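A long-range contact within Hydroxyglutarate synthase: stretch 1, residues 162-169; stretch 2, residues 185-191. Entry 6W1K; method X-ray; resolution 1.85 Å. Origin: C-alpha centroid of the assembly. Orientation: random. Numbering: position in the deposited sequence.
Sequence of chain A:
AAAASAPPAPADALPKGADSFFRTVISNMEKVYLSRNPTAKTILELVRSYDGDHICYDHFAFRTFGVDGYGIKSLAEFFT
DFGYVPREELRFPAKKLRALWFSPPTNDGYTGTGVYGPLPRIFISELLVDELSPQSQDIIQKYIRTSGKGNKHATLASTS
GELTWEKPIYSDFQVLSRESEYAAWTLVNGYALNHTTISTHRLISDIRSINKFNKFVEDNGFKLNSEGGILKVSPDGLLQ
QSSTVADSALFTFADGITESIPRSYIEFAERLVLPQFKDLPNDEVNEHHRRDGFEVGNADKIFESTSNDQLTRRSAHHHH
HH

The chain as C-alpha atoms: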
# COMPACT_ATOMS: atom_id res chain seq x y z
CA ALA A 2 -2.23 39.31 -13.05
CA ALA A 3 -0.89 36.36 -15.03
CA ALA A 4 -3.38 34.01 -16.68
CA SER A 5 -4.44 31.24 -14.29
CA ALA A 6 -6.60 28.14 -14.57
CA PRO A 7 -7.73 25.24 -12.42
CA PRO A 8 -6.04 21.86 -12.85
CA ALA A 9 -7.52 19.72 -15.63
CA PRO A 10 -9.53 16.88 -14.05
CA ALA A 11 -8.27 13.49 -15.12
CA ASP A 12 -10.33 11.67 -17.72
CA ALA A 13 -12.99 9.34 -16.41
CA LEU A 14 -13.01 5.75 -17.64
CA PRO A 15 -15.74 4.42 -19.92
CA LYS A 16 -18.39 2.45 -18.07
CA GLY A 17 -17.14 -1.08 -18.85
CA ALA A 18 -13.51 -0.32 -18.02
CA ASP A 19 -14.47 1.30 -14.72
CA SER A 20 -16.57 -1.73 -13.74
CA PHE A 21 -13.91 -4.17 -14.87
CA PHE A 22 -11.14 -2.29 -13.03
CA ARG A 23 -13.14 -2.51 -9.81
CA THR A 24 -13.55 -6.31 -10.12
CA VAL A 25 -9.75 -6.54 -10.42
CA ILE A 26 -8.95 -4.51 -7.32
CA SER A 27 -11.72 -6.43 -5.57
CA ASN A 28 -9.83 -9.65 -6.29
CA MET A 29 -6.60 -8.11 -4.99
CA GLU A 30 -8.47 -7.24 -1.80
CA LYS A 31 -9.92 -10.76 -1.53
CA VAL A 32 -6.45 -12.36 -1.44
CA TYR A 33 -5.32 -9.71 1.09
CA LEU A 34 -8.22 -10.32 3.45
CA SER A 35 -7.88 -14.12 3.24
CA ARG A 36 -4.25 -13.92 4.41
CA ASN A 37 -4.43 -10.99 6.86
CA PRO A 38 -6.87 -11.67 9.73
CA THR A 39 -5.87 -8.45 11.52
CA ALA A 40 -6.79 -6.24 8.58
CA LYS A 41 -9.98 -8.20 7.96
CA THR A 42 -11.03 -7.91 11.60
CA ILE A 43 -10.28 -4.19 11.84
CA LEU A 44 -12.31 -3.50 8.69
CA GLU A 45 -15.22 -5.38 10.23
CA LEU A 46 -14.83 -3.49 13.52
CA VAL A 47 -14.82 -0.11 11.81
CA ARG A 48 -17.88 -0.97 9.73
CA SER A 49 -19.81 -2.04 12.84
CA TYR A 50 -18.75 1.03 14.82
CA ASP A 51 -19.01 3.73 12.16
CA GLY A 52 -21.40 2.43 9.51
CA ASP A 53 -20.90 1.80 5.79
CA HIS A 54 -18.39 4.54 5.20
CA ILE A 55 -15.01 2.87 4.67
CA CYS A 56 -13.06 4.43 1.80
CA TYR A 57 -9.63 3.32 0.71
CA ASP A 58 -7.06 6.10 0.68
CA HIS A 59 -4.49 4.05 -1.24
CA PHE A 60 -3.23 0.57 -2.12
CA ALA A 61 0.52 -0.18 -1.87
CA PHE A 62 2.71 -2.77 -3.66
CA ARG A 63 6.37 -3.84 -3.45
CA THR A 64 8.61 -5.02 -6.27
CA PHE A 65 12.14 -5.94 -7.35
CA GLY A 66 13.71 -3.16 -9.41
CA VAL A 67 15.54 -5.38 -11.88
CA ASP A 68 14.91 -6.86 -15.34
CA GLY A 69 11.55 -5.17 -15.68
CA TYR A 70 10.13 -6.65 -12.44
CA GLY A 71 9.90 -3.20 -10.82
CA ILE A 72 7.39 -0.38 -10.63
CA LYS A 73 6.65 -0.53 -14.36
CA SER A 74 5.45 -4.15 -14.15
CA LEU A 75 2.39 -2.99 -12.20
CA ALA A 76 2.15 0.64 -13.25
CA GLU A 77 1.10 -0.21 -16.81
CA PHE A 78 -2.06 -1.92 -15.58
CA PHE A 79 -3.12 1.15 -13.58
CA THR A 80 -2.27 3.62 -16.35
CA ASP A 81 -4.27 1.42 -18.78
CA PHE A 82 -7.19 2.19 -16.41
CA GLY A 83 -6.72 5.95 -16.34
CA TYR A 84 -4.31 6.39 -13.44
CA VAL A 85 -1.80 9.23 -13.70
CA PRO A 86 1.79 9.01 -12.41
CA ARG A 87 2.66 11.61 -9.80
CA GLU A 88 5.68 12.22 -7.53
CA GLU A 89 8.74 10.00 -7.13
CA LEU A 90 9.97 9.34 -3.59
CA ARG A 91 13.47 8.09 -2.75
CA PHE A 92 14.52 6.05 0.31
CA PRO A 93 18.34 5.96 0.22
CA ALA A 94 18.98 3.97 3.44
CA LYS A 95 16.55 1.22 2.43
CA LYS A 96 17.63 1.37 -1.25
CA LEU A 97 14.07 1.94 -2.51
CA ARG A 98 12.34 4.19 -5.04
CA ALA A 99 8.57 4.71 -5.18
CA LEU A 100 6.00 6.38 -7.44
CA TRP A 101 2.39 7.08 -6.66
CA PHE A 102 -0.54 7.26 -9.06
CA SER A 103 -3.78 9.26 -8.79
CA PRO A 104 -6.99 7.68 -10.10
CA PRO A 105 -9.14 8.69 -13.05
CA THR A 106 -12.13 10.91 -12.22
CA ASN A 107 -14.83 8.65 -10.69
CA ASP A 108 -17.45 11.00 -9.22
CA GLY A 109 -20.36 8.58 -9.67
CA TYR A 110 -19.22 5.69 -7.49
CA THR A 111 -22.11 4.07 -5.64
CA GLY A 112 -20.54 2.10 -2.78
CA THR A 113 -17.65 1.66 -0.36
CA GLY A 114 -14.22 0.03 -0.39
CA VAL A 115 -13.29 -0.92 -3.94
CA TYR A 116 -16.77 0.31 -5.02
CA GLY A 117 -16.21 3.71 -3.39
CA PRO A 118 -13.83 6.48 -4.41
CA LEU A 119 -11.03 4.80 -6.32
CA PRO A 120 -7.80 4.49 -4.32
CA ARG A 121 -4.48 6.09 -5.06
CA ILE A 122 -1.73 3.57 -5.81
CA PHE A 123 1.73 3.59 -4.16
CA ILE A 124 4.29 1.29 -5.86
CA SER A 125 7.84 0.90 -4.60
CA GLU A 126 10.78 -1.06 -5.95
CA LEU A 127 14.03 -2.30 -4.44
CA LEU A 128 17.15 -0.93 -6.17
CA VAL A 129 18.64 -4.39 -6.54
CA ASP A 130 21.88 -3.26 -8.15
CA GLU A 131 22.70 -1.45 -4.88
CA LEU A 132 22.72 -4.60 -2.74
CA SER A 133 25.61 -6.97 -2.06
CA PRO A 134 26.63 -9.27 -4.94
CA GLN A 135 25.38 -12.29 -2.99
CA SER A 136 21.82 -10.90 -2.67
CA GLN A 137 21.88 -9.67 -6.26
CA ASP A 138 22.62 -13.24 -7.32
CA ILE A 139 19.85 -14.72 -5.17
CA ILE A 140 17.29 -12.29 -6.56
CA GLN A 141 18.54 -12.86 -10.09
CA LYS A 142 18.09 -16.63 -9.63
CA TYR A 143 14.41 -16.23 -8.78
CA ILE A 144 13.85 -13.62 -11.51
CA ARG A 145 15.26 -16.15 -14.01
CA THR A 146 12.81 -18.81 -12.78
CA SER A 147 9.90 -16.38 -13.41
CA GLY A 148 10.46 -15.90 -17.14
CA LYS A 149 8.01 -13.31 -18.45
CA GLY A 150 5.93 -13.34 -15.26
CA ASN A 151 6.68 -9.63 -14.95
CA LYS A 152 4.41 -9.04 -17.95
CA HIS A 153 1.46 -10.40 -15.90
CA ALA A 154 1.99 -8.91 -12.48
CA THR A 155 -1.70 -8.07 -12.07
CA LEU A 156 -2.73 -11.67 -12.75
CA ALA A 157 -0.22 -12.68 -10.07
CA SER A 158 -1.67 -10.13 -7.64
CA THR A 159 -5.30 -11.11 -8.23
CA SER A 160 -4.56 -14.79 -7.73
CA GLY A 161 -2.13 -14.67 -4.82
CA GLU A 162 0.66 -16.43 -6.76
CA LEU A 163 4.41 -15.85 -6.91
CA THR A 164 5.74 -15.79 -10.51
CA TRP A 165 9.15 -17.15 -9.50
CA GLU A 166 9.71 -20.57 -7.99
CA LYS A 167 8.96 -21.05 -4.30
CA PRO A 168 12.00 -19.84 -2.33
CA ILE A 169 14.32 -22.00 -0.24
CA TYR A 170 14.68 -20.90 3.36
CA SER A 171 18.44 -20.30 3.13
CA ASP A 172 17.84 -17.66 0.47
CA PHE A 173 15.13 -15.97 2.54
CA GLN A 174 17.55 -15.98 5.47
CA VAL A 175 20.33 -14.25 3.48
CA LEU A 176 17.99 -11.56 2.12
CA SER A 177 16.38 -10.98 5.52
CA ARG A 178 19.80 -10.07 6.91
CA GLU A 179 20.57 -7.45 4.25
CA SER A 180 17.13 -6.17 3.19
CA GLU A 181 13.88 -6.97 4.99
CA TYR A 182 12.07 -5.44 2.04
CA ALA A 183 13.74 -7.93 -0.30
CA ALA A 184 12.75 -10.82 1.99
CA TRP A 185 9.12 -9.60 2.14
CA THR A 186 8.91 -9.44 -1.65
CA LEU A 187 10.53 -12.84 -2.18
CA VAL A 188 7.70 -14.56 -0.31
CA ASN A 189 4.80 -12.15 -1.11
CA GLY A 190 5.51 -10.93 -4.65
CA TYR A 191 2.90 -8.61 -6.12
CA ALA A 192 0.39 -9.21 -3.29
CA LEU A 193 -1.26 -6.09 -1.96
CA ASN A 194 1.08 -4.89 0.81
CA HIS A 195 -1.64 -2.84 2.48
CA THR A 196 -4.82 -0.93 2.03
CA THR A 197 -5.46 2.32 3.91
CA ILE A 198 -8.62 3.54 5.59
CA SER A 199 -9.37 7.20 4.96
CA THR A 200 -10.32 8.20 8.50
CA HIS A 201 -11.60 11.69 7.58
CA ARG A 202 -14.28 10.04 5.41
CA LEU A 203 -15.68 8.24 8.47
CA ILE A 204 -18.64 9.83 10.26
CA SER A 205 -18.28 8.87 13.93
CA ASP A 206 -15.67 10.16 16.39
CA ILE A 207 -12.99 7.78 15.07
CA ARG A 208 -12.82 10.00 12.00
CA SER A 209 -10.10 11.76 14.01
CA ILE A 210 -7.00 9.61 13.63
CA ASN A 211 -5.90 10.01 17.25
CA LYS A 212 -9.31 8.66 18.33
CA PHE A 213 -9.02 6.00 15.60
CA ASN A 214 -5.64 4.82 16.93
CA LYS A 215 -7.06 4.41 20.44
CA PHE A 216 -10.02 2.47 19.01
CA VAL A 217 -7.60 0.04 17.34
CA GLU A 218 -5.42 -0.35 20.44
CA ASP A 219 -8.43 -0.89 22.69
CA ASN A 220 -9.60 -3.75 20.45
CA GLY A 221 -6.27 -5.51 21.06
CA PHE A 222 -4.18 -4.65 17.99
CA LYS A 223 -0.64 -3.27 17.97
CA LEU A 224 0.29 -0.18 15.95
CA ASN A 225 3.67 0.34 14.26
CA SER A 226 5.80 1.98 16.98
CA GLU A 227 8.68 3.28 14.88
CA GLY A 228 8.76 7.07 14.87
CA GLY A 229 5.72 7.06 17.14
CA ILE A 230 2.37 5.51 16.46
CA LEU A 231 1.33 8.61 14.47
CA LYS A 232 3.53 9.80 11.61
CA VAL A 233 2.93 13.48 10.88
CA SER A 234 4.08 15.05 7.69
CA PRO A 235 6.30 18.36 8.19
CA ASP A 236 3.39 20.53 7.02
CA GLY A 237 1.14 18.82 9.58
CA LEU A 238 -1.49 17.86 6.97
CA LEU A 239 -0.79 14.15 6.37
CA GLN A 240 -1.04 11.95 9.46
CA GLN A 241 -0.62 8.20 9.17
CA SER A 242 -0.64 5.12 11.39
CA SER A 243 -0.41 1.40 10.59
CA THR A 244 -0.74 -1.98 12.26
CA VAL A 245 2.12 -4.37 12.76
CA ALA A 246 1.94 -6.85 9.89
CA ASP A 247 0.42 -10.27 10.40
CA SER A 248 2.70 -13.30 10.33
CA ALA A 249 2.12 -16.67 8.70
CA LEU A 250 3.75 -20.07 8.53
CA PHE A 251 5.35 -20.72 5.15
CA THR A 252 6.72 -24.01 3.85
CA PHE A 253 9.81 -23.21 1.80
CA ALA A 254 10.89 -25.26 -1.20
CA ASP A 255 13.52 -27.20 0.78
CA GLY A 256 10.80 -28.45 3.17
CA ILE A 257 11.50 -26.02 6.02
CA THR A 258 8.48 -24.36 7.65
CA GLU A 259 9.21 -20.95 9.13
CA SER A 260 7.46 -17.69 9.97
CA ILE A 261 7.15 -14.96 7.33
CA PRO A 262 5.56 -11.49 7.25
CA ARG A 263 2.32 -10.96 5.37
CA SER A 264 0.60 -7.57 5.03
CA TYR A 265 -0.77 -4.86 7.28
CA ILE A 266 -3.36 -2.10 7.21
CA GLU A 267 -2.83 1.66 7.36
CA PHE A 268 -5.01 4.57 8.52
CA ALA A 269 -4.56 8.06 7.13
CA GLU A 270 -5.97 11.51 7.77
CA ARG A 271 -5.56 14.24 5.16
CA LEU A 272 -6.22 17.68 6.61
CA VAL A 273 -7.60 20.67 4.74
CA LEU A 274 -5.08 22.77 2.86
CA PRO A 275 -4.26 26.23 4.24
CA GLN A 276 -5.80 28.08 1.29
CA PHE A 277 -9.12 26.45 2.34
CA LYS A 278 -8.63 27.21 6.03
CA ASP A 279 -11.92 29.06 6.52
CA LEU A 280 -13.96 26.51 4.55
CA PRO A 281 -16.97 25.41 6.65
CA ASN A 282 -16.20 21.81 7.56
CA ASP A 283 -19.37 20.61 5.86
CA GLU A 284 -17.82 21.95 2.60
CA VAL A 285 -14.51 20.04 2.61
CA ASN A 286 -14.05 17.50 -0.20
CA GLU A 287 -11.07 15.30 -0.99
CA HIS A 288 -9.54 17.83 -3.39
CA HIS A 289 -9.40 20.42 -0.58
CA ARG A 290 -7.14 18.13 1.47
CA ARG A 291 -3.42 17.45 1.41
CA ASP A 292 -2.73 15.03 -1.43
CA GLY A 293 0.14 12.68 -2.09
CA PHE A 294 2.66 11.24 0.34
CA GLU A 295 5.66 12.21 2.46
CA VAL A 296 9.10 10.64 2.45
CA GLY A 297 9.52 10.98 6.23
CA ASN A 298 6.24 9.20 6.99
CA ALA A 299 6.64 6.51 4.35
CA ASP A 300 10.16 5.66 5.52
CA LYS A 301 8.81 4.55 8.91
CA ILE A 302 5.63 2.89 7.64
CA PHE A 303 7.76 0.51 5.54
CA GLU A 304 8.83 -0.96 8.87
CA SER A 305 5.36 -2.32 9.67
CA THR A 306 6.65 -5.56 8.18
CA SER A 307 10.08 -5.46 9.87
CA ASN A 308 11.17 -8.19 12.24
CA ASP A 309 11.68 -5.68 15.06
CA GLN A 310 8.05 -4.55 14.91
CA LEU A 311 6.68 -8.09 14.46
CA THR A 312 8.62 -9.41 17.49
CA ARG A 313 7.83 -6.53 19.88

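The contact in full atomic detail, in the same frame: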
# COMPACT_ATOMS: atom_id res chain seq x y z
N GLU A 162 -0.43 -15.55 -6.36
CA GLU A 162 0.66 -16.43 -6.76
C GLU A 162 1.96 -15.65 -6.85
O GLU A 162 1.96 -14.45 -7.14
CB GLU A 162 0.34 -17.09 -8.11
CG GLU A 162 -0.90 -17.96 -8.07
CD GLU A 162 -0.75 -19.25 -7.27
OE1 GLU A 162 0.39 -19.65 -6.97
OE2 GLU A 162 -1.81 -19.87 -6.96
N LEU A 163 3.07 -16.32 -6.55
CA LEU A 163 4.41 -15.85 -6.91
C LEU A 163 4.70 -16.28 -8.36
O LEU A 163 4.28 -17.36 -8.79
CB LEU A 163 5.47 -16.46 -5.97
CG LEU A 163 5.25 -16.19 -4.47
CD1 LEU A 163 6.27 -16.94 -3.59
CD2 LEU A 163 5.30 -14.71 -4.20
N THR A 164 5.39 -15.43 -9.13
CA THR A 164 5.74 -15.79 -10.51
C THR A 164 7.06 -16.56 -10.60
O THR A 164 7.25 -17.36 -11.53
CB THR A 164 5.82 -14.53 -11.38
OG1 THR A 164 6.81 -13.63 -10.85
CG2 THR A 164 4.46 -13.85 -11.46
N TRP A 165 7.94 -16.35 -9.65
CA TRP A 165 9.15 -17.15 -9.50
C TRP A 165 8.89 -18.43 -8.70
O TRP A 165 7.86 -18.60 -8.05
CB TRP A 165 10.23 -16.34 -8.82
CG TRP A 165 9.80 -15.51 -7.66
CD1 TRP A 165 9.59 -15.93 -6.38
CD2 TRP A 165 9.53 -14.10 -7.68
NE1 TRP A 165 9.24 -14.85 -5.59
CE2 TRP A 165 9.17 -13.72 -6.38
CE3 TRP A 165 9.58 -13.12 -8.67
CZ2 TRP A 165 8.87 -12.39 -6.04
CZ3 TRP A 165 9.26 -11.79 -8.33
CH2 TRP A 165 8.92 -11.45 -7.05
N GLU A 166 9.87 -19.32 -8.72
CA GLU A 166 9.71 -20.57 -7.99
C GLU A 166 9.65 -20.27 -6.50
O GLU A 166 10.14 -19.25 -6.03
CB GLU A 166 10.85 -21.54 -8.28
CG GLU A 166 12.21 -21.10 -7.76
CD GLU A 166 13.31 -22.13 -8.06
OE1 GLU A 166 13.02 -23.10 -8.80
OE2 GLU A 166 14.45 -21.97 -7.58
N LYS A 167 9.05 -21.20 -5.75
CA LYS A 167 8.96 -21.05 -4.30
C LYS A 167 10.36 -20.95 -3.74
O LYS A 167 11.23 -21.72 -4.13
CB LYS A 167 8.26 -22.26 -3.69
CG LYS A 167 7.50 -21.99 -2.40
CD LYS A 167 6.72 -23.23 -1.92
CE LYS A 167 5.28 -22.85 -1.50
NZ LYS A 167 4.81 -23.55 -0.23
N PRO A 168 10.62 -20.02 -2.83
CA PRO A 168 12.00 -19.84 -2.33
C PRO A 168 12.41 -20.92 -1.35
O PRO A 168 11.58 -21.56 -0.70
CB PRO A 168 11.94 -18.49 -1.61
CG PRO A 168 10.57 -17.96 -1.81
CD PRO A 168 9.68 -19.02 -2.31
N ILE A 169 13.74 -21.16 -1.29
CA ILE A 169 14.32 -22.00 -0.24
C ILE A 169 14.63 -21.10 0.94
O ILE A 169 14.94 -19.91 0.79
CB ILE A 169 15.57 -22.77 -0.70
CG1 ILE A 169 16.70 -21.80 -1.03
CG2 ILE A 169 15.23 -23.62 -1.93
CD1 ILE A 169 17.93 -22.44 -1.56
N TRP A 185 10.58 -9.72 2.28
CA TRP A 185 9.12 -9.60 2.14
C TRP A 185 8.69 -9.92 0.71
O TRP A 185 7.77 -10.71 0.48
CB TRP A 185 8.64 -8.19 2.55
CG TRP A 185 7.15 -8.15 2.65
CD1 TRP A 185 6.41 -8.34 3.79
CD2 TRP A 185 6.20 -7.93 1.60
NE1 TRP A 185 5.10 -8.31 3.50
CE2 TRP A 185 4.92 -8.02 2.17
CE3 TRP A 185 6.31 -7.65 0.25
CZ2 TRP A 185 3.76 -7.88 1.44
CZ3 TRP A 185 5.14 -7.48 -0.49
CH2 TRP A 185 3.89 -7.63 0.11
N THR A 186 9.34 -9.29 -0.27
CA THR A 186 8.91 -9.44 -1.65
C THR A 186 9.19 -10.83 -2.19
O THR A 186 8.39 -11.35 -2.98
CB THR A 186 9.60 -8.36 -2.48
OG1 THR A 186 9.38 -7.10 -1.85
CG2 THR A 186 9.06 -8.23 -3.87
N LEU A 187 10.26 -11.49 -1.72
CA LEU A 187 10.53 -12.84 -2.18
C LEU A 187 9.36 -13.77 -1.89
O LEU A 187 9.00 -14.61 -2.72
CB LEU A 187 11.82 -13.38 -1.53
CG LEU A 187 12.25 -14.74 -2.04
CD1 LEU A 187 12.69 -14.63 -3.49
CD2 LEU A 187 13.40 -15.31 -1.17
N VAL A 188 8.75 -13.64 -0.71
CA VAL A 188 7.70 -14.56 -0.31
C VAL A 188 6.29 -14.01 -0.56
O VAL A 188 5.32 -14.79 -0.48
CB VAL A 188 7.85 -14.99 1.16
CG1 VAL A 188 9.14 -15.81 1.33
CG2 VAL A 188 7.87 -13.81 2.09
N ASN A 189 6.13 -12.73 -0.86
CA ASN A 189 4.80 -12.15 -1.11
C ASN A 189 4.60 -11.66 -2.54
O ASN A 189 3.46 -11.55 -2.99
CB ASN A 189 4.51 -10.98 -0.15
CG ASN A 189 4.30 -11.43 1.30
OD1 ASN A 189 3.24 -11.92 1.67
ND2 ASN A 189 5.32 -11.28 2.12
N GLY A 190 5.67 -11.32 -3.25
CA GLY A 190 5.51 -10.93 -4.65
C GLY A 190 4.64 -9.69 -4.78
O GLY A 190 4.75 -8.73 -4.01
N TYR A 191 3.76 -9.72 -5.76
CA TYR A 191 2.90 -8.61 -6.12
C TYR A 191 1.61 -8.55 -5.28
O TYR A 191 0.66 -7.84 -5.67
CB TYR A 191 2.56 -8.74 -7.59
CG TYR A 191 3.72 -8.55 -8.54
CD1 TYR A 191 4.27 -7.30 -8.74
CD2 TYR A 191 4.23 -9.63 -9.27
CE1 TYR A 191 5.31 -7.12 -9.61
CE2 TYR A 191 5.24 -9.45 -10.14
CZ TYR A 191 5.77 -8.19 -10.33
OH TYR A 191 6.80 -7.99 -11.22
O HOH W 1 3.58 -12.32 -7.12

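An irregular segment, residues 162-169, with no regular helix or strand, packs against the C-terminal end of a helix that runs through Asn 189, and the two bury 407 Å² between them. Trp 165 supplies the one direct hydrogen bond. Its CA-to-CB bond points toward the helix, and with chi1 at 43° (p) and chi2 at 80° the indole reaches the last turn edge-on: NE1 donates to Leu 187 O at 2.9 Å with an N-H...O angle of 167°, close to linear. That carbonyl lies near the helix end and accepts no backbone hydrogen bond from within residues 185-191. Thr 186 O also lies near the ring plane, 3.3 Å from Trp 165 CZ2, but it is already the acceptor for Gly 190 N at 2.7 Å.

Leu 187 starts in the wrong direction, its CA-to-CB bond pointing away from the segment. Its t, p rotamer (chi1 -175°, chi2 68°) brings the end of the side chain back, so that CD2 lies 3.5 Å from Pro 168 CB and CD1 lies 4.4 Å from Trp 165 CD1. Pro 168, with a C-gamma exo pucker, also places CG 4.1 Å from Val 188 CG1.

Leu 163 behaves similarly from the other side of the contact. Its CB points sideways, yet the m, t rotamer carries CD2 to 3.5 Å from Gly 190 N and CD1 to 3.7 Å from Leu 187 O, so the methyls pack on helix-end backbone. Gly 190 leaves the helix with phi 62°, a value that favours glycine; an ideal CB there would sit only 2.9 Å from Leu 163 CD2, a clash. Beyond it, water 1 bridges the two backbones, donating to Glu 162 O at 2.7 Å and accepting from Tyr 191 N at 2.9 Å.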